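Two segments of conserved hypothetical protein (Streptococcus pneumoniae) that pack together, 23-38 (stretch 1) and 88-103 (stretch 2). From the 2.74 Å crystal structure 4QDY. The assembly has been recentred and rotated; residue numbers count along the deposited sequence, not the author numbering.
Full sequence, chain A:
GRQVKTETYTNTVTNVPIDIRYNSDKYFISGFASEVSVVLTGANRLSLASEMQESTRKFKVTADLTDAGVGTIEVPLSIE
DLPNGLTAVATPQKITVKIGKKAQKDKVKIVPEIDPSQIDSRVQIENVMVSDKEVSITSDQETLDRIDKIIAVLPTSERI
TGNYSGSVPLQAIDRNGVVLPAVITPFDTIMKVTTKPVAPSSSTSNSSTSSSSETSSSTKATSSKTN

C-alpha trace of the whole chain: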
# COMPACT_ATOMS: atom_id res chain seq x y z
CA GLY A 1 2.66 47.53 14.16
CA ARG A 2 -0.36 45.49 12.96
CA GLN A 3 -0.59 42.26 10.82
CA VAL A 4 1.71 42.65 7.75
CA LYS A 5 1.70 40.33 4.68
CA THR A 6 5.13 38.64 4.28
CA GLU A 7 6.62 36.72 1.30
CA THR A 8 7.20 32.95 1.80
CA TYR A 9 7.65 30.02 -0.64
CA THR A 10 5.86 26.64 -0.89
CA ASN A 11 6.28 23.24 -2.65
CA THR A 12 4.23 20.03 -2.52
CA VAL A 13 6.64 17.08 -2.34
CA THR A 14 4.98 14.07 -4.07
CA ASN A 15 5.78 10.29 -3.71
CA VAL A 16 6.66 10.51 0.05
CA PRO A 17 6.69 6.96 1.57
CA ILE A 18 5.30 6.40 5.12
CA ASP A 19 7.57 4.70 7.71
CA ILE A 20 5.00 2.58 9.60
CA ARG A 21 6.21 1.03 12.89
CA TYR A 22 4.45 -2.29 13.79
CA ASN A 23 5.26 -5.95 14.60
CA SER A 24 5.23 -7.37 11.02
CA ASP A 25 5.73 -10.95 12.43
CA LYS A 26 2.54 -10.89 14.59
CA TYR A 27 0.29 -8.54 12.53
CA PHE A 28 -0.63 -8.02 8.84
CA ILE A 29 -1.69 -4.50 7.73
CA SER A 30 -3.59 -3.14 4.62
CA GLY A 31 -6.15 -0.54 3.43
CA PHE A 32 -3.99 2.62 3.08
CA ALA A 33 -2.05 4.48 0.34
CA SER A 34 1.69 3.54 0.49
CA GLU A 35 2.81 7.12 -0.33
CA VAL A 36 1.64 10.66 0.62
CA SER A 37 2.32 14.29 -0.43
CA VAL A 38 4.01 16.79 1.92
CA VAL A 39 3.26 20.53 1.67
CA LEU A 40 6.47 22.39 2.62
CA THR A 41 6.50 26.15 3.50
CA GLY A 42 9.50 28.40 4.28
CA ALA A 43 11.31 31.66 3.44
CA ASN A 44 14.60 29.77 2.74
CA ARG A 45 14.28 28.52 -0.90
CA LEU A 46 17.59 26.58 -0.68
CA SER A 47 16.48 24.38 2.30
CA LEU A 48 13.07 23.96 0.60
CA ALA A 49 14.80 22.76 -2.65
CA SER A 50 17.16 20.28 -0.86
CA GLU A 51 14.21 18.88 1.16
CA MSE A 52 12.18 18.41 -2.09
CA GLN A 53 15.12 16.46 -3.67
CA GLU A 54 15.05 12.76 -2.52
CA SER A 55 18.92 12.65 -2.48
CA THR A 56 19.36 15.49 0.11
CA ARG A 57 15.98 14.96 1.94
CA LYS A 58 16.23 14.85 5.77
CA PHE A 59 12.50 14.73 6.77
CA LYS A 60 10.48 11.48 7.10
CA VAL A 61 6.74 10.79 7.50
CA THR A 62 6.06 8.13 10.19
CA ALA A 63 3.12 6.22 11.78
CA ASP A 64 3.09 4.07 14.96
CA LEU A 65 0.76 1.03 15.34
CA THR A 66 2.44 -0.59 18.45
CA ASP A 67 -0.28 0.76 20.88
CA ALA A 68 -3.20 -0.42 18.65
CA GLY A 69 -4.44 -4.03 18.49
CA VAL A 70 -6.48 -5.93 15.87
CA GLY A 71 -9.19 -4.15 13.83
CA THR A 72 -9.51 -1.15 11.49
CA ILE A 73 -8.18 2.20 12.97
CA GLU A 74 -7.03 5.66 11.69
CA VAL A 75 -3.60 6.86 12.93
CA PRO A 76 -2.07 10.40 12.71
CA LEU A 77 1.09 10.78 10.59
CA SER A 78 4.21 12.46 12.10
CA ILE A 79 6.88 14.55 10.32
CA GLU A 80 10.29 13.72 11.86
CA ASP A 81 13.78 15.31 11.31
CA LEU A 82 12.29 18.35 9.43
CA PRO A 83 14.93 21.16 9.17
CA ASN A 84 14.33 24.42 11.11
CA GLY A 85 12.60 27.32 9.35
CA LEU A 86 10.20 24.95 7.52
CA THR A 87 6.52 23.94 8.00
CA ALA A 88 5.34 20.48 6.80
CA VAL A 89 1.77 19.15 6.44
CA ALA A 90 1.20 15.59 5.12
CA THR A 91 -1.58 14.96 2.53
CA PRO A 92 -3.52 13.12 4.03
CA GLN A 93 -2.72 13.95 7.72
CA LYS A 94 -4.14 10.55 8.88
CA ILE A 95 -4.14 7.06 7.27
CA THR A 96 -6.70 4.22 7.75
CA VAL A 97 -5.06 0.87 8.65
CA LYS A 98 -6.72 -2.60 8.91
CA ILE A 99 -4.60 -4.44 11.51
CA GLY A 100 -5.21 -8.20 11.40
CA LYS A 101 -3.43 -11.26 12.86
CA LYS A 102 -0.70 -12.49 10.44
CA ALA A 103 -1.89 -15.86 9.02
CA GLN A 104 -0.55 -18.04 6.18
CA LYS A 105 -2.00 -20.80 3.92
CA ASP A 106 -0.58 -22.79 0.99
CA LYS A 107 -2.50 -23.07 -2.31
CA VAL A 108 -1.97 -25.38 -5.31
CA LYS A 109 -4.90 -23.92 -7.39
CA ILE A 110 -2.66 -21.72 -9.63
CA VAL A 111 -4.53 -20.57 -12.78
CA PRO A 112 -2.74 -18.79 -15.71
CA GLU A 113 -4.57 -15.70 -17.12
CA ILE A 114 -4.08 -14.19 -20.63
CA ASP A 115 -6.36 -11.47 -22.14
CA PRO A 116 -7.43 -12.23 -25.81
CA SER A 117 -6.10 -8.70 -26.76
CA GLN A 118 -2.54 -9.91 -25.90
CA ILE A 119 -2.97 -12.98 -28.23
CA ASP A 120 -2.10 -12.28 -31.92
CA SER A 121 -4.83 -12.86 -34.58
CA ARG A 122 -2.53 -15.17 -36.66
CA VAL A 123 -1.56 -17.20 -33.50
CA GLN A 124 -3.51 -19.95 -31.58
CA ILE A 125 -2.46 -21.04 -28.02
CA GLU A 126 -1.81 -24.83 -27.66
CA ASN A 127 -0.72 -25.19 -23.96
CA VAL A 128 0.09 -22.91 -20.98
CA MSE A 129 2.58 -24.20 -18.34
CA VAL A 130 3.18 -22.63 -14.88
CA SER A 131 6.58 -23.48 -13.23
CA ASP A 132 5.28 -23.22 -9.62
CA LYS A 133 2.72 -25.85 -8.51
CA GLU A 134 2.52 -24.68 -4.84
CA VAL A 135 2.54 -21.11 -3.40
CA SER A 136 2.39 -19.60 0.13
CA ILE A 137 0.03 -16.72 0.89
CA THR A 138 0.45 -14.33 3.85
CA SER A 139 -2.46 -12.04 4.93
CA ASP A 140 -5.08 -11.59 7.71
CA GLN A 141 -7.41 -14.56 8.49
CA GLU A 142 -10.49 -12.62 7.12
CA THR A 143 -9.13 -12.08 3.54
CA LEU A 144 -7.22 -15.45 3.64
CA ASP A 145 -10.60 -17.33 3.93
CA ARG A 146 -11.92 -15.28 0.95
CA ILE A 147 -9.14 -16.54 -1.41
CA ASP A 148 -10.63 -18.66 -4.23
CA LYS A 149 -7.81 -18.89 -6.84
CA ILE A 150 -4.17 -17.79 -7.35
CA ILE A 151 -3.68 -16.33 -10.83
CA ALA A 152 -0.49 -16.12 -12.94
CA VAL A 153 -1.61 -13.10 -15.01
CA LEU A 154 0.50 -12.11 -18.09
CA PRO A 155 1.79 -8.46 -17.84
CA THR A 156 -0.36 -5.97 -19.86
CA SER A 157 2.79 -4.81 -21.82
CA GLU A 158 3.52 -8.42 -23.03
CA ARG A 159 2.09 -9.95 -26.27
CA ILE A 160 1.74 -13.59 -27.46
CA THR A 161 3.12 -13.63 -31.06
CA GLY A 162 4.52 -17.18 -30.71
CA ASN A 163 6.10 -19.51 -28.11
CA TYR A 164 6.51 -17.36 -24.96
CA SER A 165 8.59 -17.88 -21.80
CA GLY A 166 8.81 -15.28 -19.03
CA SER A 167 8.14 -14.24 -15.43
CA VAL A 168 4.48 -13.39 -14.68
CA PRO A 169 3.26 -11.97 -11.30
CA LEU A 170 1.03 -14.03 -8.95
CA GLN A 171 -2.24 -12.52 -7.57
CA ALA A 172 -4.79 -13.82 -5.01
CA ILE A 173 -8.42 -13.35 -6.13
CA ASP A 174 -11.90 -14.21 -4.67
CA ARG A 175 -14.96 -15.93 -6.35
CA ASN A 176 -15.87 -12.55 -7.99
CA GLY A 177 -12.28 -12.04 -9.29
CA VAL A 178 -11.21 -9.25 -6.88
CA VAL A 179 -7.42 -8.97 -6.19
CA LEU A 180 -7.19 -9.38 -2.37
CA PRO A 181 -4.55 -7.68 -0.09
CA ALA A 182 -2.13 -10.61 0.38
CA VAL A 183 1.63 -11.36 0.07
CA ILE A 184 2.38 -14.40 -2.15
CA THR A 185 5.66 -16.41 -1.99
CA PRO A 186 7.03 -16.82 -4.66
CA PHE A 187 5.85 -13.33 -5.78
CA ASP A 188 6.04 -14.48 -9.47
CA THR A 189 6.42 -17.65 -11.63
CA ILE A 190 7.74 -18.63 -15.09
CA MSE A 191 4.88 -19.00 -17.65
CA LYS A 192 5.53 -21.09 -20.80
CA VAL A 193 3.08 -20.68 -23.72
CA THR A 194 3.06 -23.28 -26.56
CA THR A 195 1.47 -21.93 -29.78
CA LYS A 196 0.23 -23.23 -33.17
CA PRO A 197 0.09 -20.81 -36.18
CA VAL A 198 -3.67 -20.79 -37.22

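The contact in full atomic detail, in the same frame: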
# COMPACT_ATOMS: atom_id res chain seq x y z
N ASN A 23 4.69 -4.61 14.57
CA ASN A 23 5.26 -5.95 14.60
C ASN A 23 4.74 -6.72 13.38
O ASN A 23 3.63 -7.27 13.40
CB ASN A 23 4.93 -6.66 15.92
CG ASN A 23 5.61 -8.00 16.14
OD1 ASN A 23 6.24 -8.59 15.25
ND2 ASN A 23 5.49 -8.51 17.35
N SER A 24 5.55 -6.73 12.30
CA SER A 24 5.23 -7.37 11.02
C SER A 24 5.26 -8.91 11.10
O SER A 24 4.87 -9.56 10.13
CB SER A 24 6.20 -6.89 9.94
OG SER A 24 7.55 -7.18 10.27
N ASP A 25 5.70 -9.49 12.24
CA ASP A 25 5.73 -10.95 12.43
C ASP A 25 4.47 -11.44 13.15
O ASP A 25 4.16 -12.63 13.07
CB ASP A 25 6.99 -11.37 13.21
CG ASP A 25 8.29 -11.20 12.46
OD1 ASP A 25 8.34 -11.55 11.26
OD2 ASP A 25 9.30 -10.82 13.10
N LYS A 26 3.75 -10.54 13.85
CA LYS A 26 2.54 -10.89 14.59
C LYS A 26 1.29 -10.34 13.88
O LYS A 26 0.23 -10.96 13.95
CB LYS A 26 2.62 -10.36 16.03
CG LYS A 26 1.55 -10.92 16.97
CD LYS A 26 1.70 -10.40 18.40
CE LYS A 26 0.67 -10.97 19.35
NZ LYS A 26 0.83 -12.44 19.56
N TYR A 27 1.42 -9.18 13.20
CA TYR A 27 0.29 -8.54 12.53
C TYR A 27 0.53 -8.30 11.04
O TYR A 27 1.66 -8.09 10.60
CB TYR A 27 -0.03 -7.18 13.19
CG TYR A 27 -0.25 -7.24 14.68
CD1 TYR A 27 -1.49 -7.60 15.21
CD2 TYR A 27 0.76 -6.89 15.58
CE1 TYR A 27 -1.71 -7.64 16.58
CE2 TYR A 27 0.55 -6.93 16.95
CZ TYR A 27 -0.69 -7.30 17.45
OH TYR A 27 -0.89 -7.34 18.81
N PHE A 28 -0.58 -8.31 10.27
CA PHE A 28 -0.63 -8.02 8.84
C PHE A 28 -1.48 -6.76 8.65
O PHE A 28 -2.57 -6.68 9.22
CB PHE A 28 -1.19 -9.21 8.03
CG PHE A 28 -1.16 -9.01 6.53
CD1 PHE A 28 -0.04 -9.36 5.78
CD2 PHE A 28 -2.26 -8.47 5.87
CE1 PHE A 28 -0.02 -9.16 4.40
CE2 PHE A 28 -2.23 -8.28 4.48
CZ PHE A 28 -1.11 -8.63 3.76
N ILE A 29 -0.97 -5.77 7.90
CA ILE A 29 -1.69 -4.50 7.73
C ILE A 29 -1.98 -4.24 6.23
O ILE A 29 -1.22 -4.67 5.36
CB ILE A 29 -0.94 -3.30 8.37
CG1 ILE A 29 0.44 -3.03 7.70
CG2 ILE A 29 -0.83 -3.47 9.90
CD1 ILE A 29 1.09 -1.69 8.07
N SER A 30 -3.10 -3.52 5.96
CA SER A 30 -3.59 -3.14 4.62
C SER A 30 -4.66 -2.04 4.71
O SER A 30 -5.11 -1.70 5.80
CB SER A 30 -4.15 -4.36 3.89
OG SER A 30 -5.28 -4.90 4.56
N GLY A 31 -5.08 -1.53 3.55
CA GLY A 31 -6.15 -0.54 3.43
C GLY A 31 -5.77 0.93 3.46
O GLY A 31 -6.63 1.77 3.77
N PHE A 32 -4.52 1.26 3.11
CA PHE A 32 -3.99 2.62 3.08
C PHE A 32 -3.11 2.85 1.85
O PHE A 32 -2.57 1.89 1.30
CB PHE A 32 -3.19 2.91 4.37
CG PHE A 32 -2.11 1.90 4.66
CD1 PHE A 32 -0.84 2.03 4.11
CD2 PHE A 32 -2.37 0.79 5.46
CE1 PHE A 32 0.14 1.06 4.33
CE2 PHE A 32 -1.38 -0.17 5.70
CZ PHE A 32 -0.13 -0.02 5.13
N ALA A 33 -2.92 4.12 1.46
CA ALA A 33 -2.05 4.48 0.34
C ALA A 33 -0.61 4.52 0.82
O ALA A 33 -0.30 5.22 1.79
CB ALA A 33 -2.46 5.82 -0.25
N SER A 34 0.26 3.71 0.18
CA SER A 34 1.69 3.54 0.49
C SER A 34 2.45 4.86 0.59
O SER A 34 3.34 4.98 1.43
CB SER A 34 2.36 2.68 -0.59
OG SER A 34 2.29 3.30 -1.87
N GLU A 35 2.13 5.84 -0.29
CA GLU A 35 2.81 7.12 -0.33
C GLU A 35 1.83 8.29 -0.16
O GLU A 35 0.65 8.18 -0.47
CB GLU A 35 3.57 7.29 -1.66
CG GLU A 35 4.77 6.36 -1.78
CD GLU A 35 5.59 6.47 -3.06
OE1 GLU A 35 5.03 6.85 -4.11
OE2 GLU A 35 6.79 6.11 -3.01
N VAL A 36 2.36 9.41 0.36
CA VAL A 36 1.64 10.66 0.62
C VAL A 36 2.36 11.84 -0.05
O VAL A 36 3.44 11.68 -0.61
CB VAL A 36 1.45 10.93 2.15
CG1 VAL A 36 0.53 9.91 2.80
CG2 VAL A 36 2.79 11.02 2.89
N SER A 37 1.75 13.03 0.03
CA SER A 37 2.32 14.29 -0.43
C SER A 37 2.57 15.18 0.78
O SER A 37 1.80 15.12 1.74
CB SER A 37 1.43 14.97 -1.46
OG SER A 37 1.41 14.23 -2.67
N VAL A 38 3.67 15.93 0.79
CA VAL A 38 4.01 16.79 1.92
C VAL A 38 4.09 18.23 1.42
O VAL A 38 4.88 18.54 0.52
CB VAL A 38 5.32 16.34 2.64
CG1 VAL A 38 5.69 17.29 3.78
CG2 VAL A 38 5.19 14.91 3.17
N ALA A 88 5.73 21.64 7.60
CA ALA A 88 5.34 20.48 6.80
C ALA A 88 3.99 19.93 7.21
O ALA A 88 3.74 19.72 8.40
CB ALA A 88 6.39 19.38 6.92
N VAL A 89 3.10 19.71 6.22
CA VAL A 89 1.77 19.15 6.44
C VAL A 89 1.59 18.02 5.43
O VAL A 89 1.63 18.26 4.22
CB VAL A 89 0.61 20.19 6.38
CG1 VAL A 89 -0.73 19.52 6.70
CG2 VAL A 89 0.84 21.36 7.33
N ALA A 90 1.41 16.78 5.94
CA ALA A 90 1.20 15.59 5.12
C ALA A 90 -0.21 15.58 4.52
O ALA A 90 -1.15 16.04 5.17
CB ALA A 90 1.42 14.34 5.95
N THR A 91 -0.33 15.06 3.29
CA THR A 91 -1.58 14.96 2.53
C THR A 91 -1.80 13.47 2.17
O THR A 91 -1.16 12.98 1.23
CB THR A 91 -1.53 15.89 1.30
OG1 THR A 91 -1.25 17.23 1.73
CG2 THR A 91 -2.82 15.88 0.49
N PRO A 92 -2.67 12.72 2.89
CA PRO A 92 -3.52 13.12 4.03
C PRO A 92 -2.75 13.15 5.36
O PRO A 92 -1.65 12.59 5.46
CB PRO A 92 -4.59 12.02 4.05
CG PRO A 92 -3.88 10.80 3.56
CD PRO A 92 -2.88 11.30 2.54
N GLN A 93 -3.32 13.82 6.39
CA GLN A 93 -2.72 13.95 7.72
C GLN A 93 -2.83 12.64 8.50
O GLN A 93 -1.98 12.37 9.35
CB GLN A 93 -3.36 15.09 8.54
CG GLN A 93 -3.19 16.51 7.99
CD GLN A 93 -4.15 16.91 6.88
OE1 GLN A 93 -4.39 16.18 5.91
NE2 GLN A 93 -4.66 18.12 6.97
N LYS A 94 -3.88 11.84 8.23
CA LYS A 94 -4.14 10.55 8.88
C LYS A 94 -4.36 9.45 7.84
O LYS A 94 -4.88 9.73 6.76
CB LYS A 94 -5.36 10.63 9.82
CG LYS A 94 -5.23 11.62 10.97
CD LYS A 94 -6.48 11.66 11.85
CE LYS A 94 -6.32 12.63 12.99
NZ LYS A 94 -7.51 12.65 13.87
N ILE A 95 -3.96 8.21 8.16
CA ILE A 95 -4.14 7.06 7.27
C ILE A 95 -5.01 6.01 7.99
O ILE A 95 -4.95 5.90 9.21
CB ILE A 95 -2.80 6.43 6.76
CG1 ILE A 95 -1.93 5.84 7.92
CG2 ILE A 95 -2.02 7.43 5.89
CD1 ILE A 95 -0.73 4.97 7.50
N THR A 96 -5.83 5.27 7.22
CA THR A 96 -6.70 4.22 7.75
C THR A 96 -6.00 2.87 7.57
O THR A 96 -5.67 2.50 6.45
CB THR A 96 -8.08 4.26 7.06
OG1 THR A 96 -8.62 5.58 7.20
CG2 THR A 96 -9.06 3.22 7.62
N VAL A 97 -5.77 2.15 8.68
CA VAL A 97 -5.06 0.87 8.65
C VAL A 97 -5.95 -0.24 9.22
O VAL A 97 -6.55 -0.08 10.29
CB VAL A 97 -3.72 0.96 9.43
CG1 VAL A 97 -2.93 -0.34 9.34
CG2 VAL A 97 -2.86 2.12 8.95
N LYS A 98 -6.02 -1.38 8.50
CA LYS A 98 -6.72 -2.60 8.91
C LYS A 98 -5.68 -3.56 9.49
O LYS A 98 -4.95 -4.22 8.74
CB LYS A 98 -7.51 -3.24 7.74
CG LYS A 98 -8.25 -4.53 8.11
CD LYS A 98 -8.85 -5.22 6.90
CE LYS A 98 -9.48 -6.54 7.26
NZ LYS A 98 -10.03 -7.23 6.06
N ILE A 99 -5.56 -3.59 10.83
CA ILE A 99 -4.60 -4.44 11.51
C ILE A 99 -5.27 -5.78 11.81
O ILE A 99 -6.28 -5.83 12.51
CB ILE A 99 -4.04 -3.76 12.80
CG1 ILE A 99 -3.54 -2.32 12.51
CG2 ILE A 99 -2.94 -4.63 13.44
CD1 ILE A 99 -3.21 -1.45 13.74
N GLY A 100 -4.73 -6.84 11.22
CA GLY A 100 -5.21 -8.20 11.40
C GLY A 100 -4.09 -9.13 11.81
O GLY A 100 -2.92 -8.82 11.57
N LYS A 101 -4.43 -10.27 12.44
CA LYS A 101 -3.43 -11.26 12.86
C LYS A 101 -2.82 -11.92 11.62
O LYS A 101 -3.55 -12.35 10.73
CB LYS A 101 -4.05 -12.31 13.80
N LYS A 102 -1.47 -11.93 11.55
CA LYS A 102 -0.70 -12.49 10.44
C LYS A 102 -0.94 -14.00 10.35
O LYS A 102 -0.59 -14.73 11.28
CB LYS A 102 0.79 -12.17 10.61
CG LYS A 102 1.68 -12.52 9.43
CD LYS A 102 3.14 -12.34 9.81
CE LYS A 102 4.13 -12.52 8.68
NZ LYS A 102 4.04 -11.43 7.67
N ALA A 103 -1.58 -14.45 9.26
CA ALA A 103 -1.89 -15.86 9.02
C ALA A 103 -1.40 -16.28 7.64
O ALA A 103 -1.37 -15.46 6.72
CB ALA A 103 -3.38 -16.09 9.15
O HOH W 1 -5.07 -6.45 7.17

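Where the first antiparallel ladder gives out, two carbonyl oxygens face each other with nothing between them to share: Gly31 O lies 2.9 Å from Thr96 O, and both are acceptors. The chain turns here at Gly31, whose phi of 92° and psi of 24° would jam a CB against the carbonyl oxygen before it, so the backbone itself calls for glycine. An ideal CB there would also sit 4.0 Å from Lys98 CB.

The pairing is most regular at Phe28 and Gly100, which form a hydrogen-bonded pair, with Phe28 N giving to Gly100 O at 2.7 Å and Gly100 N returning to Phe28 O at 2.9 Å, both nearly straight. Toward the turn the ladder loosens on one side: Lys98 N holds Ser30 O at 2.9 Å, but Ser30 N reaches Lys98 O only through a weak bond of 3.4 Å. A water also sits here, its O 2.7 Å from Lys98 O, to which it donates, and 3.0 Å from Ser30 OG. In the other direction the ladder is extended by Lys102 N, bonded to Lys26 O at 3.1 Å. The long Lys102 side chain then runs along the loop before the strand, its CD 3.4 Å from Asp25 O and its NZ making a weak bond to Ser24 O at 3.2 Å. Lys102 has more area covered across the contact than any other residue, and its NZ ends at a backbone carbonyl rather than at an acid. The rule to read here is that a long lysine can cover a loop without a charged partner.

Ile29 and Ile99 put their side chains on the same face, and Val97 packs against Ile29 as well. Ile29 CB meets Val97 CG1 at 3.7 Å, and Ile29 CG2 meets Ile99 CG1 at 3.9 Å, so one isoleucine touches two residues spaced by two along the opposing strand. Phe32, beyond the turn, continues the apolar packing: its CD2 is 3.8 Å from Val97 CG2, while Thr96 O approaches the ring at its edge.

A second, shorter ladder closes the contact. Ser37 N bonds to Thr91 O at 3.1 Å in a nearly straight line, whereas Thr91 N to Ser37 O is short, 2.6 Å, and bent to 144°. The neighbouring pair, Val38 and Ala90, makes no backbone bonds to each other and comes to 4.4 Å between Val38 CA and Ala90 CA. Small partners accompany this valine at that close spacing: Val38 CG1 also packs on Ala88 CB at 3.8 Å. After Thr91 a cis peptide leads into Pro92, whose CD rests 3.7 Å from Val36 CG1.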